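Local coordinates for insect group II chitinase (Ostrinia furnacalis, PDB 5Y2B), which probably hydrolyses chitin, as a family 18 glycosyl hydrolase with a TIM-barrel fold, and here holds N-acetylglucosamine units in its cleft, at residues W18-I23 and E277-K282; V135-G140 and N173-D178; V195-Y200 and I244-P249. All coordinates share one frame; numbering follows the deposited sequence.

Contact 1 of 3, residues W18-I23 and E277-K282. With NAG (2-acetamido-2-deoxy-beta-D-glucopyranose), chain B.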
loop_
_atom_site.group_PDB
_atom_site.type_symbol
_atom_site.label_atom_id
_atom_site.label_comp_id
_atom_site.label_asym_id
_atom_site.label_seq_id
_atom_site.Cartn_x
_atom_site.Cartn_y
_atom_site.Cartn_z
ATOM N N TRP A 18 11.515 4.679 11.300
ATOM C CA TRP A 18 12.522 5.310 12.145
ATOM C C TRP A 18 13.243 4.303 13.036
ATOM O O TRP A 18 14.416 4.491 13.381
ATOM C CB TRP A 18 11.823 6.344 13.024
ATOM C CG TRP A 18 12.717 7.303 13.765
ATOM C CD1 TRP A 18 13.886 7.856 13.327
ATOM C CD2 TRP A 18 12.461 7.874 15.054
ATOM N NE1 TRP A 18 14.383 8.726 14.274
ATOM C CE2 TRP A 18 13.531 8.754 15.342
ATOM C CE3 TRP A 18 11.410 7.756 15.974
ATOM C CZ2 TRP A 18 13.595 9.492 16.522
ATOM C CZ3 TRP A 18 11.462 8.506 17.153
ATOM C CH2 TRP A 18 12.559 9.353 17.420
ATOM N N TYR A 19 12.539 3.261 13.455
ATOM C CA TYR A 19 13.066 2.297 14.412
ATOM C C TYR A 19 13.818 1.180 13.697
ATOM O O TYR A 19 13.464 0.020 13.820
ATOM C CB TYR A 19 11.927 1.715 15.238
ATOM C CG TYR A 19 11.148 2.735 16.007
ATOM C CD1 TYR A 19 11.646 3.235 17.189
ATOM C CD2 TYR A 19 9.897 3.186 15.572
ATOM C CE1 TYR A 19 10.948 4.140 17.943
ATOM C CE2 TYR A 19 9.186 4.134 16.315
ATOM C CZ TYR A 19 9.733 4.593 17.523
ATOM O OH TYR A 19 9.104 5.510 18.337
ATOM N N ARG A 20 14.852 1.546 12.939
ATOM C CA ARG A 20 15.587 0.590 12.129
ATOM C C ARG A 20 17.074 0.901 12.259
ATOM O O ARG A 20 17.448 2.080 12.377
ATOM C CB ARG A 20 15.159 0.610 10.637
ATOM C CG ARG A 20 13.825 -0.126 10.414
ATOM C CD ARG A 20 13.329 -0.046 8.978
ATOM N NE ARG A 20 11.994 -0.611 8.895
ATOM C CZ ARG A 20 11.141 -0.427 7.895
ATOM N NH1 ARG A 20 11.490 0.294 6.834
ATOM N NH2 ARG A 20 9.931 -0.996 7.963
ATOM N N PRO A 21 17.942 -0.112 12.258
ATOM C CA PRO A 21 19.368 0.163 12.462
ATOM C C PRO A 21 20.009 0.714 11.203
ATOM O O PRO A 21 19.575 0.435 10.080
ATOM C CB PRO A 21 19.948 -1.208 12.833
ATOM C CG PRO A 21 19.073 -2.192 12.078
ATOM C CD PRO A 21 17.661 -1.564 12.164
ATOM N N GLY A 22 21.048 1.527 11.414
ATOM C CA GLY A 22 22.009 1.800 10.355
ATOM C C GLY A 22 21.322 2.470 9.193
ATOM O O GLY A 22 20.524 3.393 9.379
ATOM N N ILE A 23 21.594 1.983 7.977
ATOM C CA ILE A 23 21.017 2.600 6.793
ATOM C C ILE A 23 19.530 2.342 6.657
ATOM O O ILE A 23 18.893 2.943 5.802
ATOM C CB ILE A 23 21.705 2.112 5.507
ATOM C CG1 ILE A 23 21.561 0.603 5.418
ATOM C CG2 ILE A 23 23.108 2.590 5.482
ATOM C CD1 ILE A 23 22.314 -0.025 4.320
ATOM N N GLU A 277 17.804 -7.965 8.251
ATOM C CA GLU A 277 18.536 -7.225 9.286
ATOM C C GLU A 277 17.899 -5.881 9.592
ATOM O O GLU A 277 17.977 -5.400 10.722
ATOM C CB GLU A 277 19.986 -6.962 8.854
ATOM C CG GLU A 277 20.610 -8.034 8.024
ATOM C CD GLU A 277 20.430 -7.787 6.531
ATOM O OE1 GLU A 277 19.447 -8.325 5.944
ATOM O OE2 GLU A 277 21.268 -7.041 5.962
ATOM N N TYR A 278 17.295 -5.248 8.599
ATOM C CA TYR A 278 16.727 -3.919 8.764
ATOM C C TYR A 278 15.234 -3.930 9.010
ATOM O O TYR A 278 14.767 -3.213 9.889
ATOM C CB TYR A 278 17.011 -3.084 7.537
ATOM C CG TYR A 278 18.466 -2.902 7.339
ATOM C CD1 TYR A 278 19.148 -1.902 8.013
ATOM C CD2 TYR A 278 19.178 -3.751 6.501
ATOM C CE1 TYR A 278 20.498 -1.737 7.836
ATOM C CE2 TYR A 278 20.528 -3.597 6.321
ATOM C CZ TYR A 278 21.182 -2.583 6.989
ATOM O OH TYR A 278 22.528 -2.406 6.792
ATOM N N THR A 279 14.473 -4.720 8.250
ATOM C CA THR A 279 13.027 -4.712 8.438
ATOM C C THR A 279 12.578 -5.641 9.566
ATOM O O THR A 279 11.528 -5.399 10.150
ATOM C CB THR A 279 12.321 -5.079 7.124
ATOM O OG1 THR A 279 12.927 -6.231 6.542
ATOM C CG2 THR A 279 12.420 -3.932 6.105
ATOM N N ARG A 280 13.416 -6.609 9.919
ATOM C CA ARG A 280 13.167 -7.517 11.041
ATOM C C ARG A 280 11.759 -8.089 11.183
ATOM O O ARG A 280 11.149 -8.021 12.250
ATOM C CB ARG A 280 13.584 -6.849 12.356
ATOM C CG ARG A 280 14.909 -6.108 12.283
ATOM C CD ARG A 280 15.352 -5.631 13.658
ATOM N NE ARG A 280 14.359 -4.762 14.281
ATOM C CZ ARG A 280 13.959 -3.600 13.774
ATOM N NH1 ARG A 280 14.468 -3.164 12.629
ATOM N NH2 ARG A 280 13.050 -2.873 14.409
ATOM N N ALA A 281 11.262 -8.664 10.100
ATOM C CA ALA A 281 9.965 -9.308 10.074
ATOM C C ALA A 281 10.046 -10.510 9.141
ATOM O O ALA A 281 10.236 -10.349 7.931
ATOM C CB ALA A 281 8.871 -8.332 9.619
ATOM N N LYS A 282 9.896 -11.703 9.717
ATOM C CA LYS A 282 9.736 -12.922 8.941
ATOM C C LYS A 282 8.646 -12.750 7.891
ATOM O O LYS A 282 7.589 -12.181 8.158
ATOM C CB LYS A 282 9.402 -14.079 9.877
ATOM C CG LYS A 282 9.001 -15.354 9.184
ATOM C CD LYS A 282 8.655 -16.428 10.210
ATOM C CE LYS A 282 9.868 -16.734 11.086
ATOM N NZ LYS A 282 11.090 -17.186 10.303
HETATM C C1 NAG B . 7.806 -1.887 15.366
HETATM C C2 NAG B . 9.296 -2.135 15.626
HETATM C C3 NAG B . 9.671 -1.766 17.066
HETATM C C4 NAG B . 9.226 -0.341 17.377
HETATM C C5 NAG B . 7.711 -0.217 17.142
HETATM C C6 NAG B . 7.180 1.175 17.395
HETATM C C7 NAG B . 10.319 -3.887 14.194
HETATM C C8 NAG B . 10.609 -5.377 14.074
HETATM N N2 NAG B . 9.686 -3.510 15.314
HETATM O O3 NAG B . 11.066 -1.933 17.208
HETATM O O4 NAG B . 9.527 0.064 18.710
HETATM O O5 NAG B . 7.440 -0.513 15.771
HETATM O O6 NAG B . 6.020 1.414 16.615
HETATM O O7 NAG B . 10.622 -3.081 13.313
HETATM O O HOH W 1 10.246 -2.696 10.513
#

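Contact 2 of 3, residues V135-G140 and N173-D178. With NAG (2-acetamido-2-deoxy-beta-D-glucopyranose), chain C.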
loop_
_atom_site.group_PDB
_atom_site.type_symbol
_atom_site.label_atom_id
_atom_site.label_comp_id
_atom_site.label_asym_id
_atom_site.label_seq_id
_atom_site.Cartn_x
_atom_site.Cartn_y
_atom_site.Cartn_z
ATOM N N VAL A 135 -9.188 -9.937 6.238
ATOM C CA VAL A 135 -9.480 -10.765 5.075
ATOM C C VAL A 135 -10.365 -11.949 5.474
ATOM O O VAL A 135 -10.746 -12.748 4.618
ATOM C CB VAL A 135 -8.201 -11.236 4.339
ATOM C CG1 VAL A 135 -8.531 -11.762 2.949
ATOM C CG2 VAL A 135 -7.241 -10.086 4.146
ATOM N N ASP A 136 -10.746 -12.055 6.746
ATOM C CA ASP A 136 -11.617 -13.160 7.181
ATOM C C ASP A 136 -13.085 -12.714 7.094
ATOM O O ASP A 136 -13.615 -12.105 8.030
ATOM C CB ASP A 136 -11.244 -13.622 8.591
ATOM C CG ASP A 136 -11.949 -14.937 9.001
ATOM O OD1 ASP A 136 -13.009 -15.288 8.413
ATOM O OD2 ASP A 136 -11.452 -15.613 9.928
ATOM N N CYS A 137 -13.758 -13.066 5.980
ATOM C CA CYS A 137 -15.124 -12.600 5.697
ATOM C C CYS A 137 -16.192 -13.213 6.596
ATOM O O CYS A 137 -17.311 -12.687 6.637
ATOM C CB CYS A 137 -15.498 -12.849 4.236
ATOM S SG CYS A 137 -14.584 -11.773 2.993
ATOM N N SER A 138 -15.882 -14.269 7.339
ATOM C CA SER A 138 -16.829 -14.783 8.320
ATOM C C SER A 138 -16.880 -13.971 9.619
ATOM O O SER A 138 -17.828 -14.165 10.393
ATOM C CB SER A 138 -16.486 -16.237 8.647
ATOM O OG SER A 138 -15.277 -16.293 9.379
ATOM N N LYS A 139 -15.906 -13.065 9.864
ATOM C CA LYS A 139 -15.819 -12.292 11.108
ATOM C C LYS A 139 -16.855 -11.173 11.195
ATOM O O LYS A 139 -17.505 -11.011 12.231
ATOM C CB LYS A 139 -14.420 -11.676 11.264
ATOM C CG LYS A 139 -13.333 -12.703 11.513
ATOM C CD LYS A 139 -13.803 -13.788 12.464
ATOM C CE LYS A 139 -12.657 -14.249 13.342
ATOM N NZ LYS A 139 -11.339 -14.062 12.635
ATOM N N GLY A 140 -16.967 -10.331 10.170
ATOM C CA GLY A 140 -17.756 -9.127 10.312
ATOM C C GLY A 140 -19.190 -9.256 9.819
ATOM O O GLY A 140 -19.494 -10.064 8.940
ATOM N N ASN A 173 -8.823 -8.003 -3.535
ATOM C CA ASN A 173 -9.392 -9.343 -3.504
ATOM C C ASN A 173 -10.895 -9.279 -3.832
ATOM O O ASN A 173 -11.702 -8.757 -3.043
ATOM C CB ASN A 173 -9.128 -9.960 -2.128
ATOM C CG ASN A 173 -9.575 -11.444 -2.033
ATOM O OD1 ASN A 173 -10.452 -11.921 -2.774
ATOM N ND2 ASN A 173 -8.962 -12.162 -1.111
ATOM N N LYS A 174 -11.252 -9.801 -5.005
ATOM C CA LYS A 174 -12.643 -9.976 -5.449
ATOM C C LYS A 174 -13.613 -10.323 -4.316
ATOM O O LYS A 174 -14.706 -9.758 -4.234
ATOM C CB LYS A 174 -12.663 -11.070 -6.538
ATOM C CG LYS A 174 -13.973 -11.737 -6.777
ATOM C CD LYS A 174 -13.988 -12.390 -8.139
ATOM C CE LYS A 174 -13.274 -13.711 -8.100
ATOM N NZ LYS A 174 -14.139 -14.763 -7.510
ATOM N N MET A 175 -13.205 -11.215 -3.400
ATOM C CA MET A 175 -14.126 -11.678 -2.371
ATOM C C MET A 175 -14.383 -10.584 -1.345
ATOM O O MET A 175 -15.507 -10.431 -0.850
ATOM C CB MET A 175 -13.563 -12.934 -1.693
ATOM C CG MET A 175 -14.367 -13.382 -0.480
ATOM S SD MET A 175 -13.532 -14.655 0.532
ATOM C CE MET A 175 -12.113 -13.711 1.141
ATOM N N VAL A 176 -13.345 -9.813 -1.022
ATOM C CA VAL A 176 -13.480 -8.727 -0.064
ATOM C C VAL A 176 -14.248 -7.570 -0.689
ATOM O O VAL A 176 -15.077 -6.911 -0.029
ATOM C CB VAL A 176 -12.083 -8.286 0.434
ATOM C CG1 VAL A 176 -12.249 -7.199 1.465
ATOM C CG2 VAL A 176 -11.323 -9.489 1.021
ATOM N N ILE A 177 -13.957 -7.282 -1.962
ATOM C CA ILE A 177 -14.659 -6.205 -2.649
ATOM C C ILE A 177 -16.167 -6.455 -2.629
ATOM O O ILE A 177 -16.961 -5.570 -2.252
ATOM C CB ILE A 177 -14.102 -6.045 -4.075
ATOM C CG1 ILE A 177 -12.599 -5.734 -3.991
ATOM C CG2 ILE A 177 -14.897 -4.990 -4.838
ATOM C CD1 ILE A 177 -11.841 -5.939 -5.275
ATOM N N ASP A 178 -16.568 -7.694 -2.974
ATOM C CA ASP A 178 -17.977 -8.084 -3.029
ATOM C C ASP A 178 -18.636 -7.990 -1.667
ATOM O O ASP A 178 -19.779 -7.546 -1.568
ATOM C CB ASP A 178 -18.124 -9.530 -3.515
ATOM C CG ASP A 178 -17.655 -9.756 -4.955
ATOM O OD1 ASP A 178 -17.722 -8.813 -5.779
ATOM O OD2 ASP A 178 -17.247 -10.916 -5.263
HETATM C C1 NAG C . -4.248 -12.783 2.040
HETATM C C2 NAG C . -4.346 -11.403 1.428
HETATM C C3 NAG C . -3.220 -10.517 1.910
HETATM C C4 NAG C . -3.110 -10.572 3.422
HETATM C C5 NAG C . -3.061 -12.016 3.916
HETATM C C6 NAG C . -3.096 -12.114 5.424
HETATM C C7 NAG C . -5.413 -11.202 -0.735
HETATM C C8 NAG C . -5.270 -11.348 -2.227
HETATM N N2 NAG C . -4.324 -11.479 -0.016
HETATM O O3 NAG C . -3.536 -9.213 1.473
HETATM O O4 NAG C . -1.851 -10.045 3.789
HETATM O O5 NAG C . -4.203 -12.698 3.408
HETATM O O6 NAG C . -2.570 -13.349 5.843
HETATM O O7 NAG C . -6.473 -10.839 -0.198
#

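Contact 3 of 3, residues V195-Y200 and I244-P249. With NAG (2-acetamido-2-deoxy-beta-D-glucopyranose), chain D; NAG (2-acetamido-2-deoxy-beta-D-glucopyranose), chain E; NAG (2-acetamido-2-deoxy-beta-D-glucopyranose), chain C; NAG (2-acetamido-2-deoxy-beta-D-glucopyranose), chain F.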
loop_
_atom_site.group_PDB
_atom_site.type_symbol
_atom_site.label_atom_id
_atom_site.label_comp_id
_atom_site.label_asym_id
_atom_site.label_seq_id
_atom_site.Cartn_x
_atom_site.Cartn_y
_atom_site.Cartn_z
ATOM N N VAL A 195 -5.814 1.159 -4.828
ATOM C CA VAL A 195 -6.059 -0.282 -4.805
ATOM C C VAL A 195 -4.741 -0.964 -4.440
ATOM O O VAL A 195 -3.703 -0.700 -5.063
ATOM C CB VAL A 195 -6.597 -0.799 -6.146
ATOM C CG1 VAL A 195 -6.855 -2.272 -5.995
ATOM C CG2 VAL A 195 -7.895 -0.056 -6.550
ATOM N N MET A 196 -4.762 -1.799 -3.396
ATOM C CA MET A 196 -3.529 -2.430 -2.904
ATOM C C MET A 196 -3.241 -3.709 -3.701
ATOM O O MET A 196 -3.356 -4.842 -3.219
ATOM C CB MET A 196 -3.628 -2.698 -1.412
ATOM C CG MET A 196 -3.791 -1.436 -0.613
ATOM S SD MET A 196 -3.864 -1.760 1.173
ATOM C CE MET A 196 -5.467 -2.448 1.348
ATOM N N THR A 197 -2.855 -3.487 -4.952
ATOM C CA THR A 197 -2.546 -4.527 -5.930
ATOM C C THR A 197 -1.226 -5.251 -5.618
ATOM O O THR A 197 -0.311 -5.296 -6.445
ATOM C CB THR A 197 -2.534 -3.895 -7.334
ATOM O OG1 THR A 197 -1.962 -2.560 -7.257
ATOM C CG2 THR A 197 -3.971 -3.813 -7.911
ATOM N N TYR A 198 -1.119 -5.808 -4.413
ATOM C CA TYR A 198 0.053 -6.559 -3.988
ATOM C C TYR A 198 -0.392 -7.424 -2.819
ATOM O O TYR A 198 -1.565 -7.403 -2.432
ATOM C CB TYR A 198 1.214 -5.625 -3.619
ATOM C CG TYR A 198 0.845 -4.428 -2.780
ATOM C CD1 TYR A 198 0.510 -4.570 -1.438
ATOM C CD2 TYR A 198 0.855 -3.149 -3.318
ATOM C CE1 TYR A 198 0.163 -3.489 -0.657
ATOM C CE2 TYR A 198 0.517 -2.045 -2.536
ATOM C CZ TYR A 198 0.170 -2.242 -1.209
ATOM O OH TYR A 198 -0.152 -1.171 -0.431
ATOM N N ASP A 199 0.557 -8.158 -2.235
ATOM C CA ASP A 199 0.251 -9.159 -1.197
ATOM C C ASP A 199 -0.804 -10.171 -1.666
ATOM O O ASP A 199 -1.624 -10.676 -0.875
ATOM C CB ASP A 199 -0.181 -8.481 0.100
ATOM C CG ASP A 199 1.009 -7.878 0.878
ATOM O OD1 ASP A 199 2.196 -8.114 0.525
ATOM O OD2 ASP A 199 0.740 -7.152 1.851
ATOM N N TYR A 200 -0.805 -10.435 -2.972
ATOM C CA TYR A 200 -1.579 -11.535 -3.533
ATOM C C TYR A 200 -1.073 -12.885 -3.047
ATOM O O TYR A 200 -1.857 -13.834 -2.977
ATOM C CB TYR A 200 -1.515 -11.506 -5.058
ATOM C CG TYR A 200 -2.332 -10.399 -5.717
ATOM C CD1 TYR A 200 -3.714 -10.480 -5.794
ATOM C CD2 TYR A 200 -1.709 -9.306 -6.297
ATOM C CE1 TYR A 200 -4.455 -9.498 -6.431
ATOM C CE2 TYR A 200 -2.436 -8.313 -6.936
ATOM C CZ TYR A 200 -3.820 -8.420 -6.990
ATOM O OH TYR A 200 -4.547 -7.453 -7.622
ATOM N N ILE A 244 -8.877 5.569 -9.695
ATOM C CA ILE A 244 -8.015 4.464 -9.304
ATOM C C ILE A 244 -6.565 4.950 -9.295
ATOM O O ILE A 244 -6.094 5.540 -10.282
ATOM C CB ILE A 244 -8.226 3.278 -10.260
ATOM C CG1 ILE A 244 -9.644 2.735 -10.065
ATOM C CG2 ILE A 244 -7.216 2.146 -10.037
ATOM C CD1 ILE A 244 -10.075 1.868 -11.155
ATOM N N VAL A 245 -5.847 4.737 -8.179
ATOM C CA VAL A 245 -4.384 4.739 -8.213
ATOM C C VAL A 245 -3.921 3.324 -7.889
ATOM O O VAL A 245 -4.394 2.707 -6.928
ATOM C CB VAL A 245 -3.724 5.816 -7.317
ATOM C CG1 VAL A 245 -4.275 7.194 -7.647
ATOM C CG2 VAL A 245 -3.823 5.553 -5.801
ATOM N N MET A 246 -3.055 2.786 -8.740
ATOM C CA MET A 246 -2.679 1.379 -8.657
ATOM C C MET A 246 -1.475 1.180 -7.727
ATOM O O MET A 246 -0.419 1.786 -7.943
ATOM C CB MET A 246 -2.349 0.837 -10.050
ATOM C CG MET A 246 -2.036 -0.666 -9.975
ATOM S SD MET A 246 -1.735 -1.427 -11.555
ATOM C CE MET A 246 -0.017 -1.120 -11.768
ATOM N N GLY A 247 -1.626 0.288 -6.741
ATOM C CA GLY A 247 -0.584 0.056 -5.747
ATOM C C GLY A 247 0.590 -0.740 -6.325
ATOM O O GLY A 247 0.408 -1.707 -7.055
ATOM N N MET A 248 1.814 -0.336 -5.960
ATOM C CA MET A 248 2.989 -1.114 -6.305
ATOM C C MET A 248 3.879 -1.322 -5.090
ATOM O O MET A 248 4.202 -0.347 -4.390
ATOM C CB MET A 248 3.800 -0.450 -7.409
ATOM C CG MET A 248 3.100 -0.623 -8.853
ATOM S SD MET A 248 3.727 0.594 -9.958
ATOM C CE MET A 248 2.937 2.107 -9.425
ATOM N N PRO A 249 4.339 -2.551 -4.842
ATOM C CA PRO A 249 5.151 -2.840 -3.648
ATOM C C PRO A 249 6.620 -2.518 -3.865
ATOM O O PRO A 249 7.201 -2.827 -4.911
ATOM C CB PRO A 249 4.962 -4.351 -3.455
ATOM C CG PRO A 249 4.881 -4.847 -4.917
ATOM C CD PRO A 249 4.237 -3.714 -5.743
HETATM C C1 NAG D . -1.335 -3.026 3.447
HETATM C C2 NAG D . -1.510 -1.933 4.555
HETATM C C3 NAG D . -0.335 -1.930 5.543
HETATM C C4 NAG D . 0.579 -3.124 5.278
HETATM C C5 NAG D . 1.064 -3.125 3.829
HETATM C C6 NAG D . 1.777 -4.405 3.470
HETATM C C7 NAG D . -1.294 -0.118 2.868
HETATM C C8 NAG D . -1.774 1.294 2.488
HETATM N N2 NAG D . -1.783 -0.607 4.026
HETATM O O3 NAG D . -0.887 -1.977 6.858
HETATM O O4 NAG D . 1.809 -3.018 5.988
HETATM O O5 NAG D . -0.005 -2.971 2.898
HETATM O O6 NAG D . 2.220 -4.349 2.131
HETATM O O7 NAG D . -0.487 -0.752 2.152
HETATM C C1 NAG E . -2.077 -8.673 4.094
HETATM C C2 NAG E . -0.845 -8.271 4.860
HETATM C C3 NAG E . -0.888 -6.804 5.213
HETATM C C4 NAG E . -1.302 -5.957 4.018
HETATM C C5 NAG E . -2.425 -6.554 3.158
HETATM C C6 NAG E . -2.552 -5.863 1.811
HETATM C C7 NAG E . 0.256 -9.919 6.324
HETATM C C8 NAG E . 0.103 -10.710 7.624
HETATM N N2 NAG E . -0.748 -9.085 6.049
HETATM O O3 NAG E . 0.412 -6.400 5.571
HETATM O O4 NAG E . -1.785 -4.699 4.512
HETATM O O5 NAG E . -2.161 -7.931 2.912
HETATM O O6 NAG E . -3.892 -5.820 1.338
HETATM O O7 NAG E . 1.236 -10.044 5.578
HETATM C C1 NAG C . -4.248 -12.783 2.040
HETATM C C2 NAG C . -4.346 -11.403 1.428
HETATM C C3 NAG C . -3.220 -10.517 1.910
HETATM C C4 NAG C . -3.110 -10.572 3.422
HETATM C C5 NAG C . -3.061 -12.016 3.916
HETATM C C6 NAG C . -3.096 -12.114 5.424
HETATM C C7 NAG C . -5.413 -11.202 -0.735
HETATM C C8 NAG C . -5.270 -11.348 -2.227
HETATM N N2 NAG C . -4.324 -11.479 -0.016
HETATM O O3 NAG C . -3.536 -9.213 1.473
HETATM O O4 NAG C . -1.851 -10.045 3.789
HETATM O O5 NAG C . -4.203 -12.698 3.408
HETATM O O6 NAG C . -2.570 -13.349 5.843
HETATM O O7 NAG C . -6.473 -10.839 -0.198
HETATM C C1 NAG F . -6.874 -16.979 0.928
HETATM C C2 NAG F . -6.260 -16.941 2.291
HETATM C C3 NAG F . -6.038 -15.450 2.673
HETATM C C4 NAG F . -5.304 -14.722 1.537
HETATM C C5 NAG F . -5.741 -15.081 0.086
HETATM C C6 NAG F . -4.721 -14.757 -1.020
HETATM C C7 NAG F . -7.064 -18.524 4.139
HETATM C C8 NAG F . -5.719 -18.465 4.857
HETATM N N2 NAG F . -7.238 -17.640 3.133
HETATM O O1 NAG F . -7.397 -18.255 0.692
HETATM O O3 NAG F . -5.359 -15.274 3.911
HETATM O O4 NAG F . -5.464 -13.328 1.662
HETATM O O5 NAG F . -5.973 -16.489 -0.009
HETATM O O6 NAG F . -3.376 -15.192 -0.822
HETATM O O7 NAG F . -8.024 -19.175 4.584
HETATM O O HOH W 2 1.311 -3.903 -8.364
#

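Contact 1 of 3, residues W18-I23 and E277-K282
Glu-277 meets Pro-21 through its backbone: its carbonyl O lies 3.7 Å from CG of the proline ring. Its carboxylate turns elsewhere, to a salt bridge with Arg-293. Tyr-278 makes the most extensive contact. CG lies beside the backbone N and opposite the carbonyl carbon (chi1 -62°), which lays the ring against the bend at Pro-21 to Ile-23. Pro-21 O meets the ring edge in its plane, 3.1 Å from Tyr-278 CD1, and the CG1 of Ile-23 packs obliquely on it, 3.5 Å from Tyr-278 CE1. The backbone O of Tyr-278 touches the extended chain of Arg-20, 3.3 Å from its CG. Both segments are loops of the family 18 barrel, following strands 8-14 and 244-257; both touch the chain B sugar and probably border one end of the cleft. Thr-279 puts its methyl CG2 over the centre of the Arg-20 guanidinium, 4.1 Å above the plane, while its OG1 bonds to Glu-289 and Arg-20 NH1 pairs with Asp-349. A water joins Thr-279 O, Arg-20 NH2 and O7 of the chain B sugar, donating to both oxygens and accepting from the arginine. Arg-280 bends at chi3 (-58°) and brings NH2 to Tyr-19 O, a 3.0 Å hydrogen bond nearly in line with the C=O but tilted 27° from the guanidinium plane. The same NH2 lies 2.7 Å from sugar O7, and the acetamide methyl C8 sits over one face of the guanidinium, while the sugar's C4 lies over a face of the Tyr-19 ring.

Contact 2 of 3, residues V135-G140 and N173-D178
Cys-137 SG and the terminal methyl of Met-175 meet at 3.6 Å, SG to CE, in the apolar patch that joins the two segments. The methionine runs out from the helix with CG opposite its own N (chi1 172°) and stays extended through chi2. A turn at chi3 (65°) then folds CE back, so that CG, SD and CE all lie alongside the one sulfur. That sulfur is itself fixed in place, since Cys-137 is disulfide-bonded to Cys-132. Beside it, Val-135 and Val-176 cross at about a right angle, CG1 of the first 4.1 Å from CG2 of the second. CG1 of Val-135 also faces the acetamide of the chain C sugar, 3.9 Å from its O7, and the other methyl, CG2, lies near the pyranose ring at O5 and C2.

Asn-173 carries the polar part. It is the N-cap of helix 174-180, and with CG on the far side of CB from its own N (chi1 -174°) the amide is set between the helix start and the sugar. It works at both ends: OD1 accepts from Met-175 N at 2.9 Å, the donor lying above the carbonyl plane, and ND2 donates to the O7 of the chain C sugar at 3.0 Å. Replacing it with a leucine would probably leave Met-175 N without its capping acceptor and the sugar's acetamide oxygen without this donor.

Here a disulfide-braced loop after strand 122-126, shaped also by an Asx turn from Ser-138 N to Asp-136 OD1, packs on the capped start of a helix. Val-135 and Asn-173 contact the sugar, so the pair probably lines part of the chitin-binding cleft of a family 18 barrel.

Contact 3 of 3, residues V195-Y200 and I244-P249
Val-195 is held by the neighbouring strand through both its own N-H and its own C=O: its N donates to Val-245 O at 3.0 Å, and its O accepts from Gly-247 N at 2.8 Å. Both donors lie almost in line with the carbonyl, although the second N-H is bent (131°). This is a parallel pairing, with Val-195 opposite Met-246, whose own backbone bonds go across to Gly-342 and Met-344 on strand 342-346. Val-195 O also takes a weak bond from Thr-197 N, closing the first of two successive inverse gamma turns.

Thr-197 then reaches the strand with its hydroxyl. With OG1 between the backbone N and the carbonyl carbon (chi1 37°), it donates to Gly-247 O over a short 2.5 Å, in the carbonyl plane and on a lone pair. A water donates to both Gly-247 O (2.7 Å) and Thr-197 O.

Tyr-198 rests its CB on the ring of Pro-249 and sends OH to the O7 of the chain D sugar, a 2.6 Å bond in which the tyrosine donates. Asp-199 O accepts N2 of the chain C sugar at 2.9 Å; OD1 is held by Tyr-251 and Gln-253, and OD2 takes a weak bond from O6 of the chain D sugar. Tyr-200 O accepts from O6 of the chain F sugar. The loop after strand 192-195 thus carries Met-196, Tyr-198 and Asp-199, consistent with the M-x-Y-D motif of family 18 chitinases at the substrate cleft.

Overall arrangement
Contact 3 is the core one, wholly buried, its centre about 17 Å from that of contact 2 and 23 Å from that of contact 1. It is a strand pairing with the loop that follows, held by hydrogen bonds. Contacts 1 and 2 both lie far from the chain centre, contact 2 largely buried and contact 1 partly exposed, their centres 31 Å apart, and join loops or a helix start. Contact 1 depends on arginines, a tyrosine and a water, contact 2 on sulfur and methyl packing with a capped helix. Contact 3 uses strand 244-257 and contact 1 the loop that follows it. Contacts 2 and 3 share the chain C sugar. All three touch bound N-acetylglucosamine, so each probably borders the cleft.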